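Local atomic coordinates of transcription regulator (Lactobacillus plantarum WCFS1, PDB entry 3CLK), a protein that probably regulates transcription as a DNA-binding dimer, its periplasmic-binding-protein-like core likely sensing a small effector, as in relatives of the LacI family. Residues Val10-Val15 against Asn40-Tyr45; Glu52-Ala57 against Ala75-Asn80; Ile69-Ile74 against Tyr91-Met96; Ile105-Glu110 against Phe241-Thr246; Thr234-Asp239 against Ile268-Val273. One frame throughout, in Å; residues are numbered along the deposited sequence.

Contact 1 (Val10-Val15 against Asn40-Tyr45)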
# COMPACT_ATOMS: atom_id res chain seq x y z
N VAL B 10 12.51 4.09 -22.40
CA VAL B 10 11.91 3.20 -21.36
C VAL B 10 12.74 3.22 -20.08
O VAL B 10 13.93 2.90 -20.08
CB VAL B 10 11.83 1.74 -21.85
CG1 VAL B 10 11.10 0.89 -20.82
CG2 VAL B 10 11.12 1.68 -23.19
N ILE B 11 12.10 3.61 -18.98
CA ILE B 11 12.79 3.65 -17.69
C ILE B 11 12.34 2.45 -16.86
O ILE B 11 11.17 2.07 -16.89
CB ILE B 11 12.46 4.95 -16.92
CG1 ILE B 11 13.06 6.15 -17.65
CG2 ILE B 11 13.02 4.86 -15.50
CD1 ILE B 11 12.71 7.49 -17.04
N ALA B 12 13.28 1.86 -16.14
CA ALA B 12 12.97 0.71 -15.30
C ALA B 12 13.15 1.10 -13.84
O ALA B 12 14.18 1.64 -13.45
CB ALA B 12 13.90 -0.46 -15.65
N ALA B 13 12.12 0.83 -13.04
CA ALA B 13 12.16 1.13 -11.62
C ALA B 13 12.25 -0.17 -10.85
O ALA B 13 11.45 -1.08 -11.04
CB ALA B 13 10.90 1.89 -11.21
N VAL B 14 13.26 -0.26 -9.98
CA VAL B 14 13.48 -1.45 -9.17
C VAL B 14 12.88 -1.24 -7.78
O VAL B 14 13.22 -0.28 -7.08
CB VAL B 14 14.98 -1.75 -9.02
CG1 VAL B 14 15.17 -3.05 -8.25
CG2 VAL B 14 15.63 -1.85 -10.39
N VAL B 15 11.98 -2.13 -7.39
CA VAL B 15 11.34 -2.06 -6.08
C VAL B 15 11.53 -3.38 -5.35
O VAL B 15 11.59 -4.44 -5.97
CB VAL B 15 9.83 -1.77 -6.22
CG1 VAL B 15 9.61 -0.37 -6.75
CG2 VAL B 15 9.19 -2.79 -7.16
N ASN B 40 8.60 5.52 -21.34
CA ASN B 40 7.77 4.40 -20.91
C ASN B 40 8.32 3.93 -19.57
O ASN B 40 9.43 4.30 -19.20
CB ASN B 40 7.84 3.25 -21.93
CG ASN B 40 7.43 3.68 -23.33
OD1 ASN B 40 6.31 4.14 -23.54
ND2 ASN B 40 8.34 3.53 -24.29
N LEU B 41 7.57 3.10 -18.85
CA LEU B 41 8.03 2.63 -17.54
C LEU B 41 7.71 1.18 -17.21
O LEU B 41 6.56 0.76 -17.28
CB LEU B 41 7.46 3.52 -16.44
CG LEU B 41 7.69 3.07 -14.99
CD1 LEU B 41 9.16 3.23 -14.63
CD2 LEU B 41 6.82 3.88 -14.05
N ILE B 42 8.73 0.42 -16.83
CA ILE B 42 8.53 -0.96 -16.42
C ILE B 42 9.06 -1.08 -15.00
O ILE B 42 10.05 -0.44 -14.64
CB ILE B 42 9.28 -1.98 -17.32
CG1 ILE B 42 10.78 -1.89 -17.10
CG2 ILE B 42 8.93 -1.74 -18.78
CD1 ILE B 42 11.55 -3.05 -17.72
N ILE B 43 8.39 -1.90 -14.20
CA ILE B 43 8.79 -2.09 -12.81
C ILE B 43 9.34 -3.49 -12.60
O ILE B 43 8.63 -4.48 -12.75
CB ILE B 43 7.59 -1.86 -11.87
CG1 ILE B 43 7.04 -0.44 -12.08
CG2 ILE B 43 8.01 -2.07 -10.43
CD1 ILE B 43 5.76 -0.14 -11.32
N VAL B 44 10.62 -3.58 -12.26
CA VAL B 44 11.24 -4.87 -12.02
C VAL B 44 11.11 -5.22 -10.54
O VAL B 44 11.73 -4.59 -9.68
CB VAL B 44 12.73 -4.87 -12.41
CG1 VAL B 44 13.35 -6.20 -12.04
CG2 VAL B 44 12.87 -4.62 -13.90
N TYR B 45 10.29 -6.22 -10.27
CA TYR B 45 10.03 -6.67 -8.91
C TYR B 45 11.18 -7.50 -8.36
O TYR B 45 11.66 -7.24 -7.26
CB TYR B 45 8.72 -7.47 -8.89
CG TYR B 45 7.96 -7.37 -7.59
CD1 TYR B 45 8.30 -8.17 -6.50
CD2 TYR B 45 6.90 -6.48 -7.45
CE1 TYR B 45 7.59 -8.08 -5.29
CE2 TYR B 45 6.19 -6.37 -6.26
CZ TYR B 45 6.54 -7.18 -5.18
OH TYR B 45 5.84 -7.08 -4.00
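Five backbone hydrogen bonds join strand 11-15 to the parallel strand 41-44. The straightest is the first, 177° at the hydrogen, with Ile11 N 2.8 Å from Asn40 O; the last is weak, Val15 N standing 3.4 Å from Val44 O where the strands begin to part. Between them Ile42 is held from both its polar groups, giving its N-H to Ile11 O and taking that of Ala13 on its own carbonyl. On the face of Ala12 and Ile42, the isoleucine keeps CG1 in the crowded position between backbone N and carbonyl carbon (chi1 70°), which lays CG1 3.7 Å from Ala12 CB; its CG2 crosses Val10 CG1 at about a right angle. On the other face Leu41 has CG anti to the backbone N, so that CD1 swings back to 3.2 Å from Ile11 O and also approaches Ala13 CB. Farther along, Val15 CG2 meets Ile43 CG2 obliquely at 3.6 Å. The alanines suit places where helices press close: Leu27 of helix 22-34 lies on Ala13, and Ala61 of helix 53-63 on Ala12. Beyond strand 41-44, Ile43 and Val44 pair antiparallel with a strand of the second subunit. The chemistry is thus divided, with main-chain polar groups paired within the sheet and aliphatic groups filling both its faces, and the sheet continues through the dimer interface.

Contact 2 (Glu52-Ala57 against Ala75-Asn80)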
# COMPACT_ATOMS: atom_id res chain seq x y z
N GLU B 52 19.65 -13.89 -4.86
CA GLU B 52 19.70 -13.81 -6.31
C GLU B 52 18.48 -13.09 -6.87
O GLU B 52 18.49 -12.62 -8.01
CB GLU B 52 19.80 -15.21 -6.92
CG GLU B 52 21.10 -15.93 -6.60
CD GLU B 52 22.32 -15.19 -7.12
OE1 GLU B 52 22.48 -14.00 -6.78
OE2 GLU B 52 23.11 -15.81 -7.87
N GLU B 53 17.43 -13.01 -6.06
CA GLU B 53 16.21 -12.33 -6.47
C GLU B 53 16.62 -10.95 -6.96
O GLU B 53 16.01 -10.37 -7.86
CB GLU B 53 15.27 -12.19 -5.27
CG GLU B 53 15.76 -11.19 -4.22
CD GLU B 53 15.04 -11.31 -2.89
OE1 GLU B 53 15.27 -10.45 -2.01
OE2 GLU B 53 14.24 -12.26 -2.72
N GLN B 54 17.69 -10.45 -6.35
CA GLN B 54 18.24 -9.14 -6.65
C GLN B 54 19.04 -9.14 -7.95
O GLN B 54 18.69 -8.44 -8.91
CB GLN B 54 19.13 -8.70 -5.49
CG GLN B 54 19.74 -7.34 -5.62
CD GLN B 54 20.27 -6.84 -4.30
OE1 GLN B 54 19.49 -6.59 -3.37
NE2 GLN B 54 21.58 -6.70 -4.19
N LYS B 55 20.11 -9.92 -7.98
CA LYS B 55 20.97 -10.02 -9.15
C LYS B 55 20.14 -10.20 -10.42
O LYS B 55 20.41 -9.58 -11.44
CB LYS B 55 21.93 -11.20 -8.97
CG LYS B 55 23.02 -11.34 -10.02
CD LYS B 55 22.52 -12.09 -11.24
CE LYS B 55 23.67 -12.81 -11.92
NZ LYS B 55 24.32 -13.78 -10.98
N HIS B 56 19.11 -11.04 -10.34
CA HIS B 56 18.24 -11.30 -11.48
C HIS B 56 17.33 -10.12 -11.80
O HIS B 56 16.88 -9.95 -12.94
CB HIS B 56 17.40 -12.55 -11.23
CG HIS B 56 18.19 -13.81 -11.28
ND1 HIS B 56 18.73 -14.30 -12.45
CD2 HIS B 56 18.57 -14.67 -10.31
CE1 HIS B 56 19.41 -15.40 -12.20
NE2 HIS B 56 19.33 -15.65 -10.91
N ALA B 57 17.06 -9.30 -10.79
CA ALA B 57 16.22 -8.13 -11.00
C ALA B 57 17.02 -7.16 -11.87
O ALA B 57 16.50 -6.62 -12.85
CB ALA B 57 15.86 -7.49 -9.67
N ALA B 75 18.74 -1.94 -1.11
CA ALA B 75 20.09 -2.08 -0.59
C ALA B 75 20.81 -3.18 -1.35
O ALA B 75 20.74 -4.36 -0.99
CB ALA B 75 20.05 -2.41 0.90
N LEU B 76 21.50 -2.81 -2.43
CA LEU B 76 22.22 -3.78 -3.24
C LEU B 76 23.46 -4.31 -2.54
O LEU B 76 24.11 -3.61 -1.77
CB LEU B 76 22.64 -3.14 -4.57
CG LEU B 76 21.55 -2.70 -5.54
CD1 LEU B 76 22.20 -2.00 -6.73
CD2 LEU B 76 20.74 -3.90 -6.00
N THR B 77 23.80 -5.57 -2.82
CA THR B 77 24.99 -6.16 -2.24
C THR B 77 26.20 -5.53 -2.93
O THR B 77 26.06 -4.84 -3.95
CB THR B 77 25.02 -7.67 -2.47
OG1 THR B 77 24.97 -7.94 -3.88
CG2 THR B 77 23.83 -8.34 -1.78
N ASP B 78 27.39 -5.75 -2.38
CA ASP B 78 28.60 -5.18 -2.96
C ASP B 78 28.79 -5.60 -4.42
O ASP B 78 29.16 -4.78 -5.27
CB ASP B 78 29.83 -5.59 -2.15
CG ASP B 78 29.70 -5.22 -0.69
OD1 ASP B 78 28.92 -5.88 0.03
OD2 ASP B 78 30.38 -4.27 -0.26
N ASP B 79 28.53 -6.87 -4.71
CA ASP B 79 28.68 -7.38 -6.07
C ASP B 79 27.55 -6.98 -7.01
O ASP B 79 27.78 -6.73 -8.19
CB ASP B 79 28.82 -8.91 -6.05
CG ASP B 79 30.06 -9.37 -5.30
OD1 ASP B 79 31.12 -8.73 -5.46
OD2 ASP B 79 29.98 -10.37 -4.57
N ASN B 80 26.32 -6.92 -6.50
CA ASN B 80 25.20 -6.52 -7.33
C ASN B 80 25.33 -5.04 -7.72
O ASN B 80 24.83 -4.62 -8.76
CB ASN B 80 23.87 -6.77 -6.61
CG ASN B 80 23.36 -8.18 -6.80
OD1 ASN B 80 22.97 -8.86 -5.84
ND2 ASN B 80 23.36 -8.64 -8.05
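The N-terminus of helix 78-86, capped by Thr77, meets the first turn of helix 53-63 here. Thr77 holds OG1 in the crowded position between its backbone N and carbonyl carbon (chi1 58°), from where it accepts the N-H of Asn80, with OG1 3.1 Å from Asn80 N. The same hydroxyl donates to the side chain of that residue, Thr77 OG1 lying 2.9 Å from Asn80 OD1 and above the plane of its carbonyl. Gln54 reaches in from the other helix with CG anti to its backbone N and the chain extended, and its NE2 makes a weak bond to Asn80 OD1 at 3.1 Å. OD1 is therefore gripped by two donors, and the two amide planes are turned 64° apart. Leu76 CD2 lies against the amide of Gln54, 3.4 Å from its CD. On the far side of its amide, Asn80 ND2 comes within 3.0 Å of Lys55 CA and crosses the lysine side chain at about a right angle. An alanine here would remove the whole amide, the shared acceptor included, and would probably loosen the join between the two helix starts. Asparagine suits the place because it is short enough to turn its carbonyl back to the cap. The arrangement is that of a helix N-cap following a parallel strand, in the beta-alpha-beta unit of strand 68-72, helix 78-86 and strand 91-94.

Contact 3 (Ile69-Ile74 against Tyr91-Met96)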
# COMPACT_ATOMS: atom_id res chain seq x y z
N ILE B 69 17.80 3.46 -14.93
CA ILE B 69 17.29 2.64 -13.84
C ILE B 69 17.18 3.44 -12.55
O ILE B 69 18.12 4.11 -12.13
CB ILE B 69 18.20 1.42 -13.58
CG1 ILE B 69 18.30 0.57 -14.84
CG2 ILE B 69 17.64 0.58 -12.43
CD1 ILE B 69 19.20 -0.64 -14.69
N LEU B 70 16.01 3.37 -11.92
CA LEU B 70 15.76 4.05 -10.66
C LEU B 70 15.56 2.96 -9.60
O LEU B 70 14.73 2.07 -9.78
CB LEU B 70 14.51 4.93 -10.76
CG LEU B 70 14.58 6.04 -11.82
CD1 LEU B 70 13.23 6.75 -11.91
CD2 LEU B 70 15.68 7.02 -11.45
N LEU B 71 16.31 3.04 -8.51
CA LEU B 71 16.18 2.03 -7.46
C LEU B 71 15.51 2.62 -6.23
O LEU B 71 16.10 3.44 -5.51
CB LEU B 71 17.55 1.44 -7.10
CG LEU B 71 18.27 0.76 -8.28
CD1 LEU B 71 19.10 1.79 -9.04
CD2 LEU B 71 19.15 -0.36 -7.79
N LEU B 72 14.27 2.20 -6.00
CA LEU B 72 13.47 2.67 -4.88
C LEU B 72 13.83 2.01 -3.57
O LEU B 72 13.34 0.93 -3.25
CB LEU B 72 11.98 2.46 -5.17
CG LEU B 72 11.41 3.06 -6.45
CD1 LEU B 72 9.89 3.16 -6.34
CD2 LEU B 72 12.00 4.44 -6.68
N SER B 73 14.70 2.66 -2.82
CA SER B 73 15.13 2.17 -1.52
C SER B 73 15.54 0.70 -1.55
O SER B 73 14.99 -0.12 -0.81
CB SER B 73 14.01 2.38 -0.50
OG SER B 73 14.50 2.23 0.81
N ILE B 74 16.50 0.37 -2.41
CA ILE B 74 16.99 -1.01 -2.51
C ILE B 74 18.44 -1.04 -2.04
O ILE B 74 19.27 -0.27 -2.52
CB ILE B 74 16.92 -1.55 -3.97
CG1 ILE B 74 15.61 -2.31 -4.19
CG2 ILE B 74 18.09 -2.49 -4.24
CD1 ILE B 74 14.39 -1.43 -4.24
N TYR B 91 21.86 5.39 -13.66
CA TYR B 91 21.04 4.93 -12.54
C TYR B 91 21.07 5.92 -11.39
O TYR B 91 21.99 6.74 -11.28
CB TYR B 91 21.52 3.55 -12.06
CG TYR B 91 22.82 3.60 -11.29
CD1 TYR B 91 22.82 3.79 -9.91
CD2 TYR B 91 24.04 3.50 -11.95
CE1 TYR B 91 24.01 3.89 -9.20
CE2 TYR B 91 25.25 3.61 -11.25
CZ TYR B 91 25.22 3.81 -9.87
OH TYR B 91 26.39 3.92 -9.16
N CYS B 92 20.06 5.84 -10.53
CA CYS B 92 19.95 6.71 -9.37
C CYS B 92 19.07 6.02 -8.33
O CYS B 92 18.05 5.42 -8.67
CB CYS B 92 19.33 8.05 -9.76
SG CYS B 92 19.36 9.33 -8.46
N PHE B 93 19.48 6.10 -7.07
CA PHE B 93 18.71 5.51 -5.97
C PHE B 93 17.71 6.53 -5.45
O PHE B 93 18.02 7.73 -5.37
CB PHE B 93 19.64 5.07 -4.83
CG PHE B 93 20.43 3.82 -5.12
CD1 PHE B 93 21.54 3.86 -5.96
CD2 PHE B 93 20.06 2.61 -4.56
CE1 PHE B 93 22.27 2.70 -6.23
CE2 PHE B 93 20.78 1.44 -4.81
CZ PHE B 93 21.89 1.48 -5.65
N LEU B 94 16.52 6.07 -5.09
CA LEU B 94 15.48 6.95 -4.56
C LEU B 94 15.07 6.52 -3.15
O LEU B 94 14.99 5.32 -2.85
CB LEU B 94 14.24 6.95 -5.46
CG LEU B 94 14.40 7.37 -6.93
CD1 LEU B 94 13.04 7.36 -7.63
CD2 LEU B 94 15.01 8.76 -6.99
N SER B 95 14.82 7.50 -2.29
CA SER B 95 14.38 7.29 -0.91
C SER B 95 15.41 6.61 -0.00
O SER B 95 15.05 6.03 1.02
CB SER B 95 13.08 6.48 -0.91
OG SER B 95 12.30 6.81 0.22
N MSE B 96 16.68 6.70 -0.38
CA MSE B 96 17.75 6.10 0.41
C MSE B 96 19.07 6.83 0.19
O MSE B 96 19.44 7.13 -0.94
CB MSE B 96 17.91 4.61 0.04
CG MSE B 96 18.97 3.87 0.83
SE MSE B 96 19.14 2.01 0.25
CE MSE B 96 17.78 1.23 1.38
O HOH W 1 15.96 4.17 2.93
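Strands 69-72 and 91-94 are the two parallel strands of a beta-alpha-beta crossover whose helix, 78-86, lies between them in the chain. Their middle is packed densely. Leu94 N donates to Leu71 O over 2.7 Å, nearly straight at 174°, and Leu71 N donates to Cys92 O within the plane of that carbonyl. On the face of Leu72 and Leu94 the two side chains run side by side, pointing the same way, and Leu72 CD2 presses to 3.2 Å from Leu94 CD1, tighter than usual van der Waals contact; Ile26 of helix 22-34 touches both residues. On the opposite face Leu71 lies along Phe93 and makes a CH-pi contact, its CB 4.2 Å from the ring centroid and over one face. The rim of that ring meets a carbonyl in its plane, Ile74 O standing 3.2 Å from Phe93 CE2, a fitting partner for the slightly positive C-H edge. Phe93 also makes a cation-pi contact with Arg102. Leucine and phenylalanine suit this interior because their apolar groups fill the space beside the helices and bring no polar atom needing a partner. Just past the strands Ser73 N still donates to Leu94 O; after that the contact loosens. Ser73 and Ser95 both take positive phi values, 48° and 66°, so the chains turn out of the sheet, and the two serines, partly exposed, suit these turns. Met96, present as selenomethionine, lays SE 3.6 Å from Ile74 O. At this open end a water is hydrogen-bonded to Ser73 OG and donates to Ser95 O, the water oxygen lying 2.8 Å from Ser95 O.

Contact 4 (Ile105-Glu110 against Phe241-Thr246)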
# COMPACT_ATOMS: atom_id res chain seq x y z
N ILE B 105 18.72 10.24 -4.42
CA ILE B 105 17.78 11.32 -4.17
C ILE B 105 16.90 10.80 -3.05
O ILE B 105 16.24 9.77 -3.19
CB ILE B 105 16.90 11.59 -5.39
CG1 ILE B 105 17.77 12.08 -6.55
CG2 ILE B 105 15.82 12.60 -5.03
CD1 ILE B 105 17.02 12.16 -7.87
N SER B 106 16.90 11.51 -1.92
CA SER B 106 16.10 11.10 -0.77
C SER B 106 16.00 12.24 0.22
O SER B 106 16.42 13.36 -0.06
CB SER B 106 16.75 9.90 -0.09
OG SER B 106 18.00 10.26 0.47
N SER B 107 15.43 11.93 1.38
CA SER B 107 15.28 12.91 2.45
C SER B 107 16.54 12.88 3.28
O SER B 107 17.34 11.94 3.19
CB SER B 107 14.09 12.56 3.36
OG SER B 107 12.86 12.62 2.66
N ASP B 108 16.73 13.92 4.10
CA ASP B 108 17.87 13.98 4.99
C ASP B 108 17.40 13.19 6.20
O ASP B 108 16.69 13.72 7.06
CB ASP B 108 18.16 15.42 5.38
CG ASP B 108 19.38 15.55 6.25
OD1 ASP B 108 19.59 14.68 7.13
OD2 ASP B 108 20.13 16.53 6.08
N ASP B 109 17.78 11.92 6.27
CA ASP B 109 17.35 11.07 7.38
C ASP B 109 17.67 11.62 8.75
O ASP B 109 16.85 11.56 9.66
CB ASP B 109 17.92 9.66 7.23
CG ASP B 109 17.24 8.88 6.13
OD1 ASP B 109 16.03 8.62 6.24
OD2 ASP B 109 17.92 8.53 5.14
N GLU B 110 18.86 12.17 8.93
CA GLU B 110 19.18 12.71 10.23
C GLU B 110 18.20 13.83 10.57
O GLU B 110 17.69 13.90 11.69
CB GLU B 110 20.61 13.26 10.29
CG GLU B 110 21.01 13.63 11.71
CD GLU B 110 22.40 14.21 11.82
OE1 GLU B 110 23.34 13.65 11.22
OE2 GLU B 110 22.55 15.23 12.53
N PHE B 241 6.75 11.78 -4.01
CA PHE B 241 6.37 12.14 -5.36
C PHE B 241 7.53 12.88 -6.03
O PHE B 241 7.96 12.52 -7.13
CB PHE B 241 5.14 13.03 -5.36
CG PHE B 241 4.52 13.23 -6.72
CD1 PHE B 241 3.60 12.32 -7.21
CD2 PHE B 241 4.88 14.32 -7.50
CE1 PHE B 241 3.02 12.49 -8.47
CE2 PHE B 241 4.31 14.50 -8.77
CZ PHE B 241 3.38 13.58 -9.25
N GLN B 242 8.02 13.91 -5.36
CA GLN B 242 9.11 14.71 -5.89
C GLN B 242 10.36 13.87 -6.12
O GLN B 242 11.11 14.12 -7.06
CB GLN B 242 9.42 15.87 -4.94
CG GLN B 242 10.46 16.84 -5.49
CD GLN B 242 10.10 17.36 -6.87
OE1 GLN B 242 8.97 17.82 -7.10
NE2 GLN B 242 11.04 17.29 -7.80
N MSE B 243 10.60 12.89 -5.26
CA MSE B 243 11.77 12.03 -5.43
C MSE B 243 11.66 11.37 -6.79
O MSE B 243 12.64 11.29 -7.53
CB MSE B 243 11.81 10.95 -4.36
CG MSE B 243 12.05 11.48 -2.97
SE MSE B 243 12.27 10.03 -1.73
CE MSE B 243 11.92 11.00 -0.08
N GLY B 244 10.45 10.92 -7.11
CA GLY B 244 10.21 10.26 -8.38
C GLY B 244 10.34 11.19 -9.56
O GLY B 244 10.84 10.80 -10.62
N VAL B 245 9.86 12.42 -9.39
CA VAL B 245 9.95 13.42 -10.45
C VAL B 245 11.42 13.72 -10.75
O VAL B 245 11.87 13.60 -11.89
CB VAL B 245 9.25 14.74 -10.04
CG1 VAL B 245 9.53 15.83 -11.08
CG2 VAL B 245 7.76 14.50 -9.91
N THR B 246 12.16 14.08 -9.71
CA THR B 246 13.58 14.41 -9.82
C THR B 246 14.39 13.24 -10.39
O THR B 246 15.29 13.43 -11.22
CB THR B 246 14.15 14.80 -8.44
OG1 THR B 246 13.35 15.85 -7.89
CG2 THR B 246 15.58 15.29 -8.57
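Met243, a selenomethionine in this crystal, leaves helix 240-256 with CG anti to the carbonyl carbon and the chain stretched out beyond it (chi2 -174°), so that it reaches like a straight rod across to strand 104-106. Its CB lies 4.4 Å from Ile105 CG2, a loose start. CG carries the chain past this methyl, and SE comes to 4.1 Å from Ser106 CA. The tip, CE, stops 3.3 Å from Ser107 OG, a hydroxyl hydrogen-bonded to Gln238 OE1. A long, unbranched, flexible side chain suits a reach from the helix to the strand end. Here the helix covers the edge region of the N-terminal parallel sheet, while the chain after Ser106 runs on toward helix 109-121, which lies against the second sheet and has Asp108 as its N-cap, consistent with a crossover between domains as in periplasmic-binding-protein folds. A turn farther along helix 240-256, Ile105 CD1 crosses Thr246 obliquely and meets its CG2 at 3.5 Å. The other branch of Thr246, OG1, accepts from Gln242 NE2 at 2.7 Å. A glycine here would take away both branches, the acceptor of Gln242 NE2 among them, and would probably loosen the packing on Ile105.

Contact 5 (Thr234-Asp239 against Ile268-Val273)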
# COMPACT_ATOMS: atom_id res chain seq x y z
N THR B 234 0.00 12.49 13.20
CA THR B 234 0.79 13.66 12.87
C THR B 234 2.07 13.03 12.34
O THR B 234 2.51 11.99 12.84
CB THR B 234 1.11 14.51 14.11
OG1 THR B 234 -0.07 15.19 14.52
CG2 THR B 234 2.21 15.53 13.81
N SER B 235 2.67 13.65 11.34
CA SER B 235 3.86 13.05 10.77
C SER B 235 4.86 14.01 10.19
O SER B 235 4.59 15.20 10.01
CB SER B 235 3.44 12.09 9.66
OG SER B 235 2.84 12.80 8.59
N ILE B 236 6.04 13.46 9.91
CA ILE B 236 7.11 14.19 9.25
C ILE B 236 6.95 13.52 7.90
O ILE B 236 7.29 12.34 7.72
CB ILE B 236 8.49 13.87 9.86
CG1 ILE B 236 8.56 14.43 11.28
CG2 ILE B 236 9.59 14.49 9.00
CD1 ILE B 236 8.28 15.93 11.38
N SER B 237 6.39 14.26 6.95
CA SER B 237 6.12 13.72 5.63
C SER B 237 7.25 13.90 4.65
O SER B 237 7.86 14.97 4.59
CB SER B 237 4.84 14.36 5.08
OG SER B 237 3.80 14.22 6.02
N GLN B 238 7.54 12.84 3.91
CA GLN B 238 8.59 12.87 2.90
C GLN B 238 7.90 13.14 1.58
O GLN B 238 6.77 12.69 1.37
CB GLN B 238 9.31 11.51 2.81
CG GLN B 238 9.97 11.04 4.09
CD GLN B 238 10.92 9.88 3.85
OE1 GLN B 238 11.90 10.02 3.12
NE2 GLN B 238 10.64 8.74 4.46
N ASP B 239 8.57 13.87 0.70
CA ASP B 239 7.98 14.17 -0.59
C ASP B 239 8.39 13.10 -1.59
O ASP B 239 9.18 13.37 -2.49
CB ASP B 239 8.44 15.55 -1.08
CG ASP B 239 7.60 16.06 -2.23
OD1 ASP B 239 6.97 15.24 -2.93
OD2 ASP B 239 7.58 17.29 -2.46
N ILE B 268 15.73 15.90 -0.51
CA ILE B 268 14.44 16.54 -0.74
C ILE B 268 13.91 16.91 0.64
O ILE B 268 13.81 16.05 1.52
CB ILE B 268 13.45 15.57 -1.42
CG1 ILE B 268 14.04 15.05 -2.73
CG2 ILE B 268 12.12 16.29 -1.69
CD1 ILE B 268 14.21 16.11 -3.82
N PRO B 269 13.57 18.19 0.84
CA PRO B 269 13.06 18.65 2.14
C PRO B 269 11.82 17.87 2.60
O PRO B 269 11.04 17.38 1.78
CB PRO B 269 12.75 20.12 1.89
CG PRO B 269 13.70 20.50 0.79
CD PRO B 269 13.63 19.30 -0.12
N VAL B 270 11.67 17.73 3.92
CA VAL B 270 10.51 17.07 4.50
C VAL B 270 9.74 18.15 5.26
O VAL B 270 10.30 19.20 5.60
CB VAL B 270 10.88 15.95 5.50
CG1 VAL B 270 11.65 14.85 4.80
CG2 VAL B 270 11.64 16.53 6.67
N ASN B 271 8.47 17.89 5.54
CA ASN B 271 7.66 18.87 6.26
C ASN B 271 6.70 18.21 7.23
O ASN B 271 6.03 17.24 6.90
CB ASN B 271 6.84 19.70 5.27
CG ASN B 271 7.70 20.39 4.25
OD1 ASN B 271 8.25 19.75 3.35
ND2 ASN B 271 7.84 21.70 4.38
N PRO B 272 6.62 18.75 8.46
CA PRO B 272 5.70 18.17 9.44
C PRO B 272 4.26 18.49 9.07
O PRO B 272 3.95 19.60 8.64
CB PRO B 272 6.15 18.81 10.75
CG PRO B 272 6.66 20.15 10.30
CD PRO B 272 7.45 19.80 9.07
N VAL B 273 3.39 17.50 9.21
CA VAL B 273 1.97 17.67 8.93
C VAL B 273 1.22 17.34 10.21
O VAL B 273 1.14 16.17 10.61
CB VAL B 273 1.48 16.73 7.82
CG1 VAL B 273 -0.04 16.84 7.68
CG2 VAL B 273 2.16 17.07 6.51
O HOH W 2 11.32 14.67 1.33
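Strands 234-237 and 271-273 run antiparallel, their axes 160° apart, and are joined by two pairs of hydrogen bonds, Ser235 with Val273 and Ser237 with Asn271. The shortest bond brings Val273 N to 2.7 Å from Ser235 O, nearly along the C=O axis. Pro272 sits opposite Ile236 in the non-hydrogen-bonded pair between them, a place where a proline costs this strand pair no bond. Ile236 spreads over that face: its CD1 lies 3.6 Å from Pro272 CB, and its CG2 meets Val270 CG2 at 3.7 Å. On the other face Ser237 OG touches Val273 CG2 at 3.3 Å and shares a hydrogen bond with Ser235 OG, 3.1 Å away; Ser235 OG is also bonded to Arg275. Small serines suit this face, since each hydroxyl can reach a neighbour while leaving room for the valine. Past the strand, Asp239 CB packs on Ile268 CG2 at 3.8 Å, and a water accepts from Asp239 N and donates to Pro269 O, bridging the two backbones. The aspartate carboxylate itself turns to the start of helix 240-256, where OD1 caps Gln242 N. Gln238, pointing the other way, gives NE2 to Asp221 OD1. Two passages side by side, one leaving the second sheet and the other entering it from the first, are consistent with two of the three crossovers that form the hinge of the type I periplasmic-binding-protein fold.

How the contacts relate
Contacts 1, 3 and 4 reach one parallel sheet, Val14 N lying 2.8 Å from Leu70 O and Phe93 O 2.8 Å from Ile105 N. Contact 2 rests beside contact 3, Leu76 CD1 being 3.7 Å from Phe93 CZ, and like contact 1 touches the second subunit. Contact 5 belongs to the second sheet, its centre about 26 Å from that of contact 1. Contact 4 meets contact 5 where Ser106 O lies 2.7 Å from Ile268 N, continuing the first sheet's pairing to where both chains cross toward the second. In this family the effector cleft generally lies between the domains; contacts 4 and 5 would lie at the hinge beside it, though no ligand marks it.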